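Local coordinates for cystalysin (Treponema denticola, PDB 1C7N), which binds pyridoxal-5'-phosphate and belongs to the class I and II aminotransferase family, its chains pairing in a two-subunit assembly, at residues 91-96 against 263-268; 108-113 against 164-169; 303-308 against 381-386; 308-313 against 328-333. All blocks are in the same frame, centred on the assembly; numbering follows the deposited sequence.

Interaction 1 of 4, residues 91-96 against 263-268. Unlike the reference sequence in segment 263-268: Ala267 (reference Ile).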
# COMPACT_ATOMS: atom_id res chain seq x y z
N TRP A 91 -7.86 12.21 14.17
CA TRP A 91 -8.07 10.86 14.72
C TRP A 91 -7.86 9.81 13.61
O TRP A 91 -7.69 8.63 13.90
CB TRP A 91 -9.50 10.70 15.22
CG TRP A 91 -9.84 11.39 16.50
CD1 TRP A 91 -9.18 12.43 17.08
CD2 TRP A 91 -10.99 11.13 17.31
NE1 TRP A 91 -9.84 12.83 18.22
CE2 TRP A 91 -10.96 12.05 18.38
CE3 TRP A 91 -12.04 10.20 17.24
CZ2 TRP A 91 -11.94 12.08 19.38
CZ3 TRP A 91 -13.02 10.23 18.24
CH2 TRP A 91 -12.96 11.16 19.29
N ILE A 92 -7.90 10.26 12.36
CA ILE A 92 -7.77 9.38 11.20
C ILE A 92 -6.35 9.01 10.77
O ILE A 92 -5.58 9.88 10.38
CB ILE A 92 -8.46 10.01 9.97
CG1 ILE A 92 -9.91 10.37 10.30
CG2 ILE A 92 -8.44 9.02 8.79
CD1 ILE A 92 -10.58 11.20 9.23
N ILE A 93 -6.04 7.72 10.84
CA ILE A 93 -4.72 7.23 10.41
C ILE A 93 -4.98 6.29 9.22
O ILE A 93 -5.85 5.42 9.29
CB ILE A 93 -4.00 6.45 11.54
CG1 ILE A 93 -3.80 7.37 12.75
CG2 ILE A 93 -2.66 5.93 11.03
CD1 ILE A 93 -3.00 8.63 12.45
N ASN A 94 -4.21 6.47 8.15
CA ASN A 94 -4.40 5.66 6.95
C ASN A 94 -3.46 4.48 6.77
O ASN A 94 -2.28 4.54 7.12
CB ASN A 94 -4.29 6.55 5.70
CG ASN A 94 -5.30 7.68 5.69
OD1 ASN A 94 -4.93 8.85 5.60
ND2 ASN A 94 -6.58 7.34 5.79
N THR A 95 -4.01 3.39 6.22
CA THR A 95 -3.24 2.19 5.94
C THR A 95 -3.78 1.64 4.63
O THR A 95 -4.90 1.96 4.23
CB THR A 95 -3.43 1.11 7.03
OG1 THR A 95 -4.80 0.72 7.08
CG2 THR A 95 -2.98 1.63 8.39
N ALA A 96 -2.98 0.83 3.94
CA ALA A 96 -3.40 0.25 2.68
C ALA A 96 -4.13 -1.05 3.01
O ALA A 96 -3.59 -2.13 2.83
CB ALA A 96 -2.19 -0.03 1.79
N LYS A 263 3.71 4.92 14.48
CA LYS A 263 5.13 4.61 14.50
C LYS A 263 5.32 3.20 13.96
O LYS A 263 6.17 2.96 13.09
CB LYS A 263 5.69 4.68 15.92
CG LYS A 263 5.03 3.70 16.89
CD LYS A 263 5.67 3.66 18.27
CE LYS A 263 6.93 2.80 18.28
NZ LYS A 263 7.42 2.55 19.68
N SER A 264 4.53 2.26 14.47
CA SER A 264 4.61 0.88 14.04
C SER A 264 4.34 0.74 12.55
O SER A 264 5.05 0.04 11.84
CB SER A 264 3.64 0.01 14.83
OG SER A 264 3.77 -1.35 14.44
N ARG A 265 3.29 1.42 12.07
CA ARG A 265 2.96 1.37 10.66
C ARG A 265 4.13 1.91 9.83
O ARG A 265 4.46 1.36 8.78
CB ARG A 265 1.71 2.20 10.37
CG ARG A 265 1.53 2.55 8.90
CD ARG A 265 1.94 3.99 8.65
NE ARG A 265 0.77 4.82 8.49
CZ ARG A 265 0.77 6.15 8.43
NH1 ARG A 265 1.91 6.83 8.52
NH2 ARG A 265 -0.37 6.79 8.26
N ASP A 266 4.77 2.96 10.32
CA ASP A 266 5.89 3.56 9.60
C ASP A 266 7.14 2.69 9.53
O ASP A 266 8.05 2.97 8.74
CB ASP A 266 6.24 4.93 10.20
CG ASP A 266 5.12 5.95 10.01
OD1 ASP A 266 4.43 5.89 8.97
OD2 ASP A 266 4.94 6.81 10.89
N ALA A 267 7.19 1.64 10.34
CA ALA A 267 8.32 0.72 10.33
C ALA A 267 7.97 -0.48 9.45
O ALA A 267 8.84 -1.22 9.01
CB ALA A 267 8.64 0.25 11.75
N THR A 268 6.67 -0.66 9.21
CA THR A 268 6.16 -1.75 8.38
C THR A 268 5.03 -1.19 7.51
O THR A 268 3.97 -0.82 8.03
CB THR A 268 5.57 -2.89 9.23
OG1 THR A 268 4.31 -2.49 9.76
CG2 THR A 268 6.50 -3.24 10.38
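Arg265 reaches across to Ile93 and Asn94 from a turn of helix 255-267 that is already secured at Ser264, whose OG is hydrogen-bonded to Asn104 OD1 of helix 98-109. The arginine carries the whole contact. Its CG starts anti to the backbone N (chi1 163°), and bends at chi2 and chi3 swing the guanidinium alongside the strand carbonyl. There NH2 donates to a lone pair of Asn94 O, in the carbonyl plane, at 3.2 Å from NH2 to that oxygen, which is tilted 19° out of the guanidinium plane. NE adds a weak bond of 3.4 Å to Asn94 O, so two nitrogens share a single acceptor. NH2 also passes Ile93 CG2 at 3.7 Å, obliquely to the flat group.

The carbonyl of Asn94 lies on the side of the strand away from its sheet neighbour. Strand 92-95 is an outermost strand, within this chain, of the seven-stranded mixed sheet of the large domain of fold-type I pyridoxal-5'-phosphate enzymes, and Ile93 and Thr95 pair their backbones with strand 248-251. The side chain of Asn94 is used separately, ND2 binding Ser248 O, and Ser248 lines the pyridoxal-5'-phosphate pocket.

Asp266, next along the helix, holds the third nitrogen: a salt bridge of 2.7 Å joins Arg265 NH1 to Asp266 OD1, met on its syn side and nearly straight at 166°. Ala267, where the reference sequence has isoleucine, accepts through its O from Arg107 NH1 of the second subunit. Thr268 leaves the helix, OG1 bonding weakly to Ser264 O.

Interaction 2 of 4, residues 108-113 against 164-169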
# COMPACT_ATOMS: atom_id res chain seq x y z
N GLU A 108 2.18 -3.90 17.46
CA GLU A 108 2.47 -2.81 18.38
C GLU A 108 1.96 -2.91 19.82
O GLU A 108 2.70 -2.60 20.75
CB GLU A 108 1.99 -1.49 17.77
CG GLU A 108 2.20 -0.25 18.63
CD GLU A 108 3.65 -0.07 19.05
OE1 GLU A 108 4.55 -0.34 18.22
OE2 GLU A 108 3.89 0.37 20.19
N PHE A 109 0.72 -3.35 20.01
CA PHE A 109 0.18 -3.41 21.36
C PHE A 109 0.21 -4.74 22.11
O PHE A 109 -0.42 -4.86 23.17
CB PHE A 109 -1.23 -2.82 21.35
CG PHE A 109 -1.28 -1.42 20.80
CD1 PHE A 109 -1.47 -1.19 19.44
CD2 PHE A 109 -1.07 -0.33 21.64
CE1 PHE A 109 -1.43 0.10 18.92
CE2 PHE A 109 -1.03 0.97 21.13
CZ PHE A 109 -1.21 1.18 19.77
N THR A 110 0.92 -5.72 21.58
CA THR A 110 1.06 -7.01 22.25
C THR A 110 2.46 -7.54 21.97
O THR A 110 3.17 -7.01 21.12
CB THR A 110 0.04 -8.07 21.74
OG1 THR A 110 0.32 -8.39 20.38
CG2 THR A 110 -1.38 -7.55 21.87
N LYS A 111 2.86 -8.57 22.71
CA LYS A 111 4.17 -9.17 22.54
C LYS A 111 3.96 -10.67 22.34
O LYS A 111 2.91 -11.20 22.69
CB LYS A 111 5.02 -8.93 23.79
CG LYS A 111 4.39 -9.45 25.07
CD LYS A 111 5.32 -9.30 26.27
CE LYS A 111 4.64 -9.71 27.57
NZ LYS A 111 4.20 -11.14 27.57
N PRO A 112 4.96 -11.37 21.78
CA PRO A 112 4.78 -12.81 21.58
C PRO A 112 4.33 -13.45 22.89
O PRO A 112 4.82 -13.10 23.96
CB PRO A 112 6.17 -13.26 21.14
CG PRO A 112 6.66 -12.08 20.35
CD PRO A 112 6.25 -10.91 21.23
N GLY A 113 3.39 -14.39 22.80
CA GLY A 113 2.90 -15.04 23.99
C GLY A 113 1.62 -14.42 24.51
O GLY A 113 0.82 -15.08 25.16
N ASN A 164 -3.07 -12.09 30.77
CA ASN A 164 -2.26 -12.29 29.58
C ASN A 164 -2.96 -11.84 28.31
O ASN A 164 -2.31 -11.55 27.30
CB ASN A 164 -1.86 -13.76 29.44
CG ASN A 164 -0.81 -13.98 28.36
OD1 ASN A 164 0.27 -13.37 28.40
ND2 ASN A 164 -1.11 -14.84 27.40
N ASN A 165 -4.29 -11.78 28.35
CA ASN A 165 -5.06 -11.33 27.20
C ASN A 165 -4.98 -9.82 27.18
O ASN A 165 -5.33 -9.15 28.15
CB ASN A 165 -6.51 -11.83 27.31
CG ASN A 165 -6.59 -13.34 27.31
OD1 ASN A 165 -5.74 -14.02 26.73
ND2 ASN A 165 -7.62 -13.89 27.95
N LYS A 166 -4.51 -9.28 26.06
CA LYS A 166 -4.33 -7.84 25.94
C LYS A 166 -5.39 -7.08 25.17
O LYS A 166 -5.48 -5.86 25.30
CB LYS A 166 -2.96 -7.56 25.31
CG LYS A 166 -1.82 -8.28 26.02
CD LYS A 166 -1.74 -7.87 27.49
CE LYS A 166 -0.70 -8.68 28.24
NZ LYS A 166 -0.60 -8.26 29.67
N ALA A 167 -6.20 -7.77 24.38
CA ALA A 167 -7.22 -7.07 23.61
C ALA A 167 -8.31 -7.97 23.04
O ALA A 167 -8.17 -9.19 22.97
CB ALA A 167 -6.56 -6.29 22.47
N LEU A 168 -9.39 -7.32 22.63
CA LEU A 168 -10.53 -7.98 22.03
C LEU A 168 -10.63 -7.52 20.57
O LEU A 168 -10.89 -6.35 20.30
CB LEU A 168 -11.82 -7.61 22.77
CG LEU A 168 -13.12 -8.04 22.07
CD1 LEU A 168 -13.12 -9.55 21.87
CD2 LEU A 168 -14.32 -7.61 22.91
N LEU A 169 -10.41 -8.45 19.65
CA LEU A 169 -10.50 -8.15 18.22
C LEU A 169 -11.95 -8.44 17.84
O LEU A 169 -12.35 -9.60 17.74
CB LEU A 169 -9.53 -9.04 17.44
CG LEU A 169 -9.37 -8.79 15.94
CD1 LEU A 169 -9.17 -7.30 15.66
CD2 LEU A 169 -8.18 -9.60 15.42
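Asn164 and Gly113 supply the polar part of this contact. The amide ND2 of Asn164 donates to Gly113 O at 3.0 Å along an almost straight line, 172° at the hydrogen. The acceptor lies close to the amide plane, whereas the donor sits 21° off the carbonyl plane. With CG anti to the backbone N (chi1 -170°), the Asn164 side chain stretches over to the loop between helix 98-109 and strand 115-118. Asn164 itself precedes strand 165-171, the parallel neighbour of strand 115-118 in the seven-stranded sheet of the large domain of fold-type I enzymes.

The apolar part is a single touch, Thr110 CG2 against Lys166 CB at 3.8 Å, the two side chains running alongside one another and pointing opposite ways. Both turn their polar ends to other partners: Thr110 OG1 is hydrogen-bonded to Val106 O, in the last turn of the helix, and Lys166 NZ to Lys163 O.

Charge enters at the margin. Lys111 NZ and Lys166 NZ stand 6.0 Å apart, and Lys111 is matched by a salt bridge with Asp114.

One well-directed amide bond and one aliphatic touch thus join loop to strand near the surface, and the acid at Asp114 probably eases the approach of the two like charges.

Interaction 3 of 4, residues 303-308 against 381-386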
# COMPACT_ATOMS: atom_id res chain seq x y z
N GLN A 303 -30.56 -12.23 -1.00
CA GLN A 303 -30.59 -13.08 0.18
C GLN A 303 -31.97 -13.75 0.27
O GLN A 303 -32.11 -14.86 0.77
CB GLN A 303 -30.32 -12.28 1.47
CG GLN A 303 -31.36 -11.22 1.77
CD GLN A 303 -31.27 -10.68 3.19
OE1 GLN A 303 -30.56 -11.23 4.04
NE2 GLN A 303 -32.00 -9.60 3.45
N ARG A 304 -33.00 -13.06 -0.22
CA ARG A 304 -34.34 -13.62 -0.19
C ARG A 304 -34.47 -14.68 -1.29
O ARG A 304 -35.16 -15.68 -1.12
CB ARG A 304 -35.39 -12.50 -0.34
CG ARG A 304 -35.42 -11.58 0.89
CD ARG A 304 -36.22 -10.30 0.68
NE ARG A 304 -36.15 -9.42 1.85
CZ ARG A 304 -36.77 -9.66 3.01
NH1 ARG A 304 -37.50 -10.76 3.17
NH2 ARG A 304 -36.64 -8.81 4.02
N ILE A 305 -33.78 -14.47 -2.41
CA ILE A 305 -33.81 -15.45 -3.50
C ILE A 305 -33.20 -16.77 -2.99
O ILE A 305 -33.73 -17.85 -3.25
CB ILE A 305 -33.00 -14.96 -4.73
CG1 ILE A 305 -33.73 -13.78 -5.38
CG2 ILE A 305 -32.82 -16.10 -5.75
CD1 ILE A 305 -33.01 -13.20 -6.59
N VAL A 306 -32.09 -16.65 -2.27
CA VAL A 306 -31.39 -17.82 -1.73
C VAL A 306 -32.28 -18.52 -0.69
O VAL A 306 -32.50 -19.73 -0.78
CB VAL A 306 -30.05 -17.40 -1.06
CG1 VAL A 306 -29.36 -18.62 -0.45
CG2 VAL A 306 -29.14 -16.74 -2.09
N LYS A 307 -32.78 -17.77 0.27
CA LYS A 307 -33.65 -18.31 1.31
C LYS A 307 -34.81 -19.06 0.67
O LYS A 307 -35.10 -20.21 1.04
CB LYS A 307 -34.16 -17.18 2.20
CG LYS A 307 -35.18 -17.59 3.26
CD LYS A 307 -35.52 -16.40 4.15
CE LYS A 307 -36.80 -16.61 4.94
NZ LYS A 307 -36.76 -17.83 5.79
N ASP A 308 -35.47 -18.42 -0.28
CA ASP A 308 -36.61 -19.03 -0.96
C ASP A 308 -36.23 -20.29 -1.72
O ASP A 308 -36.97 -21.28 -1.71
CB ASP A 308 -37.25 -18.02 -1.92
CG ASP A 308 -38.38 -18.63 -2.72
OD1 ASP A 308 -38.14 -19.05 -3.87
OD2 ASP A 308 -39.51 -18.69 -2.19
N GLU A 381 -28.77 -18.51 -11.66
CA GLU A 381 -28.06 -19.48 -12.50
C GLU A 381 -27.29 -20.44 -11.61
O GLU A 381 -27.30 -21.66 -11.83
CB GLU A 381 -27.05 -18.76 -13.41
CG GLU A 381 -27.63 -18.08 -14.63
CD GLU A 381 -26.61 -17.19 -15.33
OE1 GLU A 381 -25.43 -17.58 -15.38
OE2 GLU A 381 -27.00 -16.12 -15.83
N SER A 382 -26.61 -19.89 -10.61
CA SER A 382 -25.81 -20.67 -9.69
C SER A 382 -26.66 -21.64 -8.87
O SER A 382 -26.29 -22.80 -8.71
CB SER A 382 -25.04 -19.73 -8.75
OG SER A 382 -24.25 -18.82 -9.49
N LEU A 383 -27.78 -21.15 -8.35
CA LEU A 383 -28.66 -21.99 -7.54
C LEU A 383 -29.23 -23.13 -8.36
O LEU A 383 -29.43 -24.23 -7.84
CB LEU A 383 -29.79 -21.15 -6.94
CG LEU A 383 -29.33 -20.07 -5.95
CD1 LEU A 383 -30.51 -19.18 -5.58
CD2 LEU A 383 -28.73 -20.72 -4.72
N GLU A 384 -29.50 -22.89 -9.64
CA GLU A 384 -30.05 -23.95 -10.48
C GLU A 384 -28.99 -25.02 -10.75
O GLU A 384 -29.32 -26.20 -10.88
CB GLU A 384 -30.59 -23.37 -11.80
CG GLU A 384 -31.24 -24.40 -12.73
CD GLU A 384 -32.17 -25.36 -12.00
OE1 GLU A 384 -32.87 -24.94 -11.06
OE2 GLU A 384 -32.22 -26.55 -12.39
N ARG A 385 -27.72 -24.63 -10.84
CA ARG A 385 -26.65 -25.61 -11.04
C ARG A 385 -26.59 -26.48 -9.79
O ARG A 385 -26.43 -27.70 -9.86
CB ARG A 385 -25.29 -24.94 -11.22
CG ARG A 385 -24.92 -24.59 -12.63
CD ARG A 385 -23.41 -24.60 -12.79
NE ARG A 385 -22.75 -23.66 -11.88
CZ ARG A 385 -22.87 -22.34 -11.96
NH1 ARG A 385 -23.65 -21.79 -12.89
NH2 ARG A 385 -22.21 -21.56 -11.11
N LEU A 386 -26.70 -25.82 -8.65
CA LEU A 386 -26.67 -26.47 -7.34
C LEU A 386 -27.87 -27.41 -7.25
O LEU A 386 -27.75 -28.54 -6.78
CB LEU A 386 -26.76 -25.41 -6.24
CG LEU A 386 -26.19 -25.67 -4.85
CD1 LEU A 386 -27.09 -24.97 -3.83
CD2 LEU A 386 -26.10 -27.15 -4.55
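Ile305, Val306 and Leu383 meet through aliphatic branches, and the one flat group with a neighbour on its face, the Arg385 guanidinium, takes no part. One of its faces rests on its own helix, with Ser382 CA 3.7 Å above the plane and offset toward the rim. Its NE and NH2 bind the carbonyl oxygens of Ala350 and Gln351.

Across the interface a single methyl does the touching. Leu383 CD1 comes within 3.9 Å of Ile305 CG2, the two side chains crossing at a slant. The same methyl sits 4.2 Å from Val306 CA, and Val306 CG2 is a looser neighbour at 4.5 Å. Leu383 has CG beside its backbone N and CD1 anti to CA (chi2 172°), an outstretched shape that carries the methyl into the angle between two consecutive residues of the other helix.

These are the long helix 289-313 and the closing helix 376-393, which pack together in the small domain of the fold-type I architecture. Their backbones come nearest at Val306 and Leu383, whose CA atoms are 7.7 Å apart. Val306 is buried and also leans on Gln328 and Ile330 of strand 327-331, so it lies between the last helix and the sheet.

Polar groups off this seam have partners of their own: Glu381 makes a salt bridge with Lys8 near the chain's beginning, and the buried Gln303 accepts through OE1 from the backbone N of Ile322.

Interaction 4 of 4, residues 308-313 against 328-333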
# COMPACT_ATOMS: atom_id res chain seq x y z
N ASP A 308 -35.47 -18.42 -0.28
CA ASP A 308 -36.61 -19.03 -0.96
C ASP A 308 -36.23 -20.29 -1.72
O ASP A 308 -36.97 -21.28 -1.71
CB ASP A 308 -37.25 -18.02 -1.92
CG ASP A 308 -38.38 -18.63 -2.72
OD1 ASP A 308 -38.14 -19.05 -3.87
OD2 ASP A 308 -39.51 -18.69 -2.19
N PHE A 309 -35.08 -20.27 -2.39
CA PHE A 309 -34.63 -21.42 -3.16
C PHE A 309 -34.59 -22.69 -2.33
O PHE A 309 -35.07 -23.74 -2.77
CB PHE A 309 -33.25 -21.17 -3.75
CG PHE A 309 -32.64 -22.38 -4.37
CD1 PHE A 309 -33.07 -22.83 -5.61
CD2 PHE A 309 -31.67 -23.11 -3.68
CE1 PHE A 309 -32.54 -24.00 -6.16
CE2 PHE A 309 -31.14 -24.27 -4.23
CZ PHE A 309 -31.57 -24.72 -5.47
N PHE A 310 -34.02 -22.62 -1.14
CA PHE A 310 -33.94 -23.82 -0.31
C PHE A 310 -35.28 -24.21 0.32
O PHE A 310 -35.56 -25.40 0.48
CB PHE A 310 -32.88 -23.65 0.78
CG PHE A 310 -31.48 -23.51 0.23
CD1 PHE A 310 -30.86 -22.27 0.15
CD2 PHE A 310 -30.80 -24.63 -0.25
CE1 PHE A 310 -29.57 -22.15 -0.39
CE2 PHE A 310 -29.51 -24.52 -0.79
CZ PHE A 310 -28.90 -23.27 -0.86
N GLU A 311 -36.12 -23.23 0.65
CA GLU A 311 -37.43 -23.55 1.23
C GLU A 311 -38.26 -24.31 0.19
O GLU A 311 -39.05 -25.18 0.52
CB GLU A 311 -38.18 -22.28 1.62
CG GLU A 311 -37.47 -21.41 2.64
CD GLU A 311 -38.27 -20.17 2.99
OE1 GLU A 311 -38.94 -19.63 2.09
OE2 GLU A 311 -38.21 -19.73 4.15
N VAL A 312 -38.06 -23.96 -1.08
CA VAL A 312 -38.80 -24.59 -2.17
C VAL A 312 -38.22 -25.88 -2.73
O VAL A 312 -38.96 -26.81 -3.07
CB VAL A 312 -38.97 -23.59 -3.35
CG1 VAL A 312 -39.54 -24.31 -4.56
CG2 VAL A 312 -39.88 -22.44 -2.94
N ASN A 313 -36.90 -25.96 -2.83
CA ASN A 313 -36.25 -27.13 -3.42
C ASN A 313 -35.55 -28.11 -2.48
O ASN A 313 -35.59 -29.32 -2.71
CB ASN A 313 -35.25 -26.65 -4.48
CG ASN A 313 -35.92 -25.85 -5.58
OD1 ASN A 313 -36.59 -26.40 -6.45
ND2 ASN A 313 -35.74 -24.53 -5.54
N GLN A 328 -23.99 -14.13 2.92
CA GLN A 328 -25.00 -14.95 3.59
C GLN A 328 -24.46 -16.29 4.08
O GLN A 328 -23.66 -16.93 3.41
CB GLN A 328 -26.19 -15.15 2.63
CG GLN A 328 -27.42 -15.82 3.22
CD GLN A 328 -28.63 -15.66 2.31
OE1 GLN A 328 -28.49 -15.46 1.11
NE2 GLN A 328 -29.83 -15.76 2.89
N TRP A 329 -24.91 -16.70 5.26
CA TRP A 329 -24.45 -17.92 5.92
C TRP A 329 -25.47 -19.04 5.71
O TRP A 329 -26.55 -19.02 6.29
CB TRP A 329 -24.28 -17.63 7.41
CG TRP A 329 -23.38 -18.55 8.21
CD1 TRP A 329 -23.67 -19.13 9.41
CD2 TRP A 329 -22.00 -18.88 7.93
NE1 TRP A 329 -22.57 -19.78 9.91
CE2 TRP A 329 -21.53 -19.65 9.03
CE3 TRP A 329 -21.12 -18.59 6.88
CZ2 TRP A 329 -20.22 -20.13 9.09
CZ3 TRP A 329 -19.82 -19.08 6.95
CH2 TRP A 329 -19.38 -19.84 8.05
N ILE A 330 -25.11 -20.02 4.88
CA ILE A 330 -26.00 -21.14 4.57
C ILE A 330 -25.63 -22.40 5.34
O ILE A 330 -24.50 -22.88 5.27
CB ILE A 330 -25.98 -21.46 3.07
CG1 ILE A 330 -26.24 -20.18 2.26
CG2 ILE A 330 -27.07 -22.48 2.74
CD1 ILE A 330 -26.02 -20.34 0.79
N ASP A 331 -26.61 -22.94 6.06
CA ASP A 331 -26.43 -24.14 6.87
C ASP A 331 -26.72 -25.42 6.08
O ASP A 331 -27.88 -25.77 5.85
CB ASP A 331 -27.35 -24.04 8.09
CG ASP A 331 -27.27 -25.25 8.99
OD1 ASP A 331 -26.45 -26.16 8.73
OD2 ASP A 331 -28.03 -25.28 9.98
N PHE A 332 -25.66 -26.11 5.66
CA PHE A 332 -25.80 -27.36 4.90
C PHE A 332 -25.62 -28.60 5.77
O PHE A 332 -25.56 -29.71 5.26
CB PHE A 332 -24.75 -27.43 3.79
CG PHE A 332 -25.09 -26.65 2.55
CD1 PHE A 332 -24.82 -25.28 2.47
CD2 PHE A 332 -25.64 -27.29 1.43
CE1 PHE A 332 -25.09 -24.57 1.30
CE2 PHE A 332 -25.91 -26.58 0.26
CZ PHE A 332 -25.64 -25.22 0.19
N ARG A 333 -25.54 -28.41 7.08
CA ARG A 333 -25.34 -29.53 8.00
C ARG A 333 -26.27 -30.73 7.81
O ARG A 333 -25.87 -31.87 8.08
CB ARG A 333 -25.41 -29.04 9.45
CG ARG A 333 -24.16 -28.31 9.90
CD ARG A 333 -24.28 -27.79 11.32
NE ARG A 333 -25.31 -26.77 11.43
CZ ARG A 333 -25.65 -26.17 12.57
NH1 ARG A 333 -25.05 -26.50 13.70
NH2 ARG A 333 -26.59 -25.23 12.57
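Phe310 drives the outer end of its ring between Ile330 and Phe332. Its CZ meets Phe332 CZ at 3.9 Å, and its CE1 lies 4.0 Å from Ile330 CG2, with the Ile330 CD1 methyl close behind. The two phenyl planes stand at 85° with centroids 5.7 Å apart, in an oblique approach.

Around this first shell, Phe309 covers one face of the Phe310 ring, its CD2 poised 3.7 Å above the centre. Leu386 of helix 376-393 and Ile317 also touch Phe310. Asn313 ND2 donates to Phe309 O, on a lone pair in the carbonyl plane, and that oxygen also receives the backbone N of Asn313.

On the strand side, Asp331 OD1 accepts from Arg333 N in an Asx turn with Phe332 at its middle. Arg333 also grips the carboxylate with two nitrogens, NE to Asp331 OD1 at 3.0 Å and NH2 to Asp331 OD2 at 3.0 Å, both coming from above the carboxylate plane. Its N and NE reach OD1 from opposite faces of the carboxylate.

Here helix 289-313 lies against strand 327-331, within this chain an outermost strand of the three-stranded antiparallel sheet, the helix-on-sheet layering of the small domain in fold-type I enzymes.

Overall arrangement
The four contacts fall into two groups. Interactions 1 and 2 belong to the large seven-stranded sheet and touch where Glu108 OE1 packs 3.5 Å from Ser264 CB; interaction 2 is nested in the chain loop that interaction 1 closes. Interactions 3 and 4 share Asp308 and helix 289-313, have centres about 8 Å apart, and are joined by a probable hydrogen bond of 3.2 Å from Gln328 NE2 to Gln303 O. The groups are well separated: the centres of interactions 1 and 4 are about 42 Å apart, on opposite sides of the chain's centre. Interaction 1 approaches a bound pyridoxal-5'-phosphate, the Asn94 side chain lying about 11 Å from it.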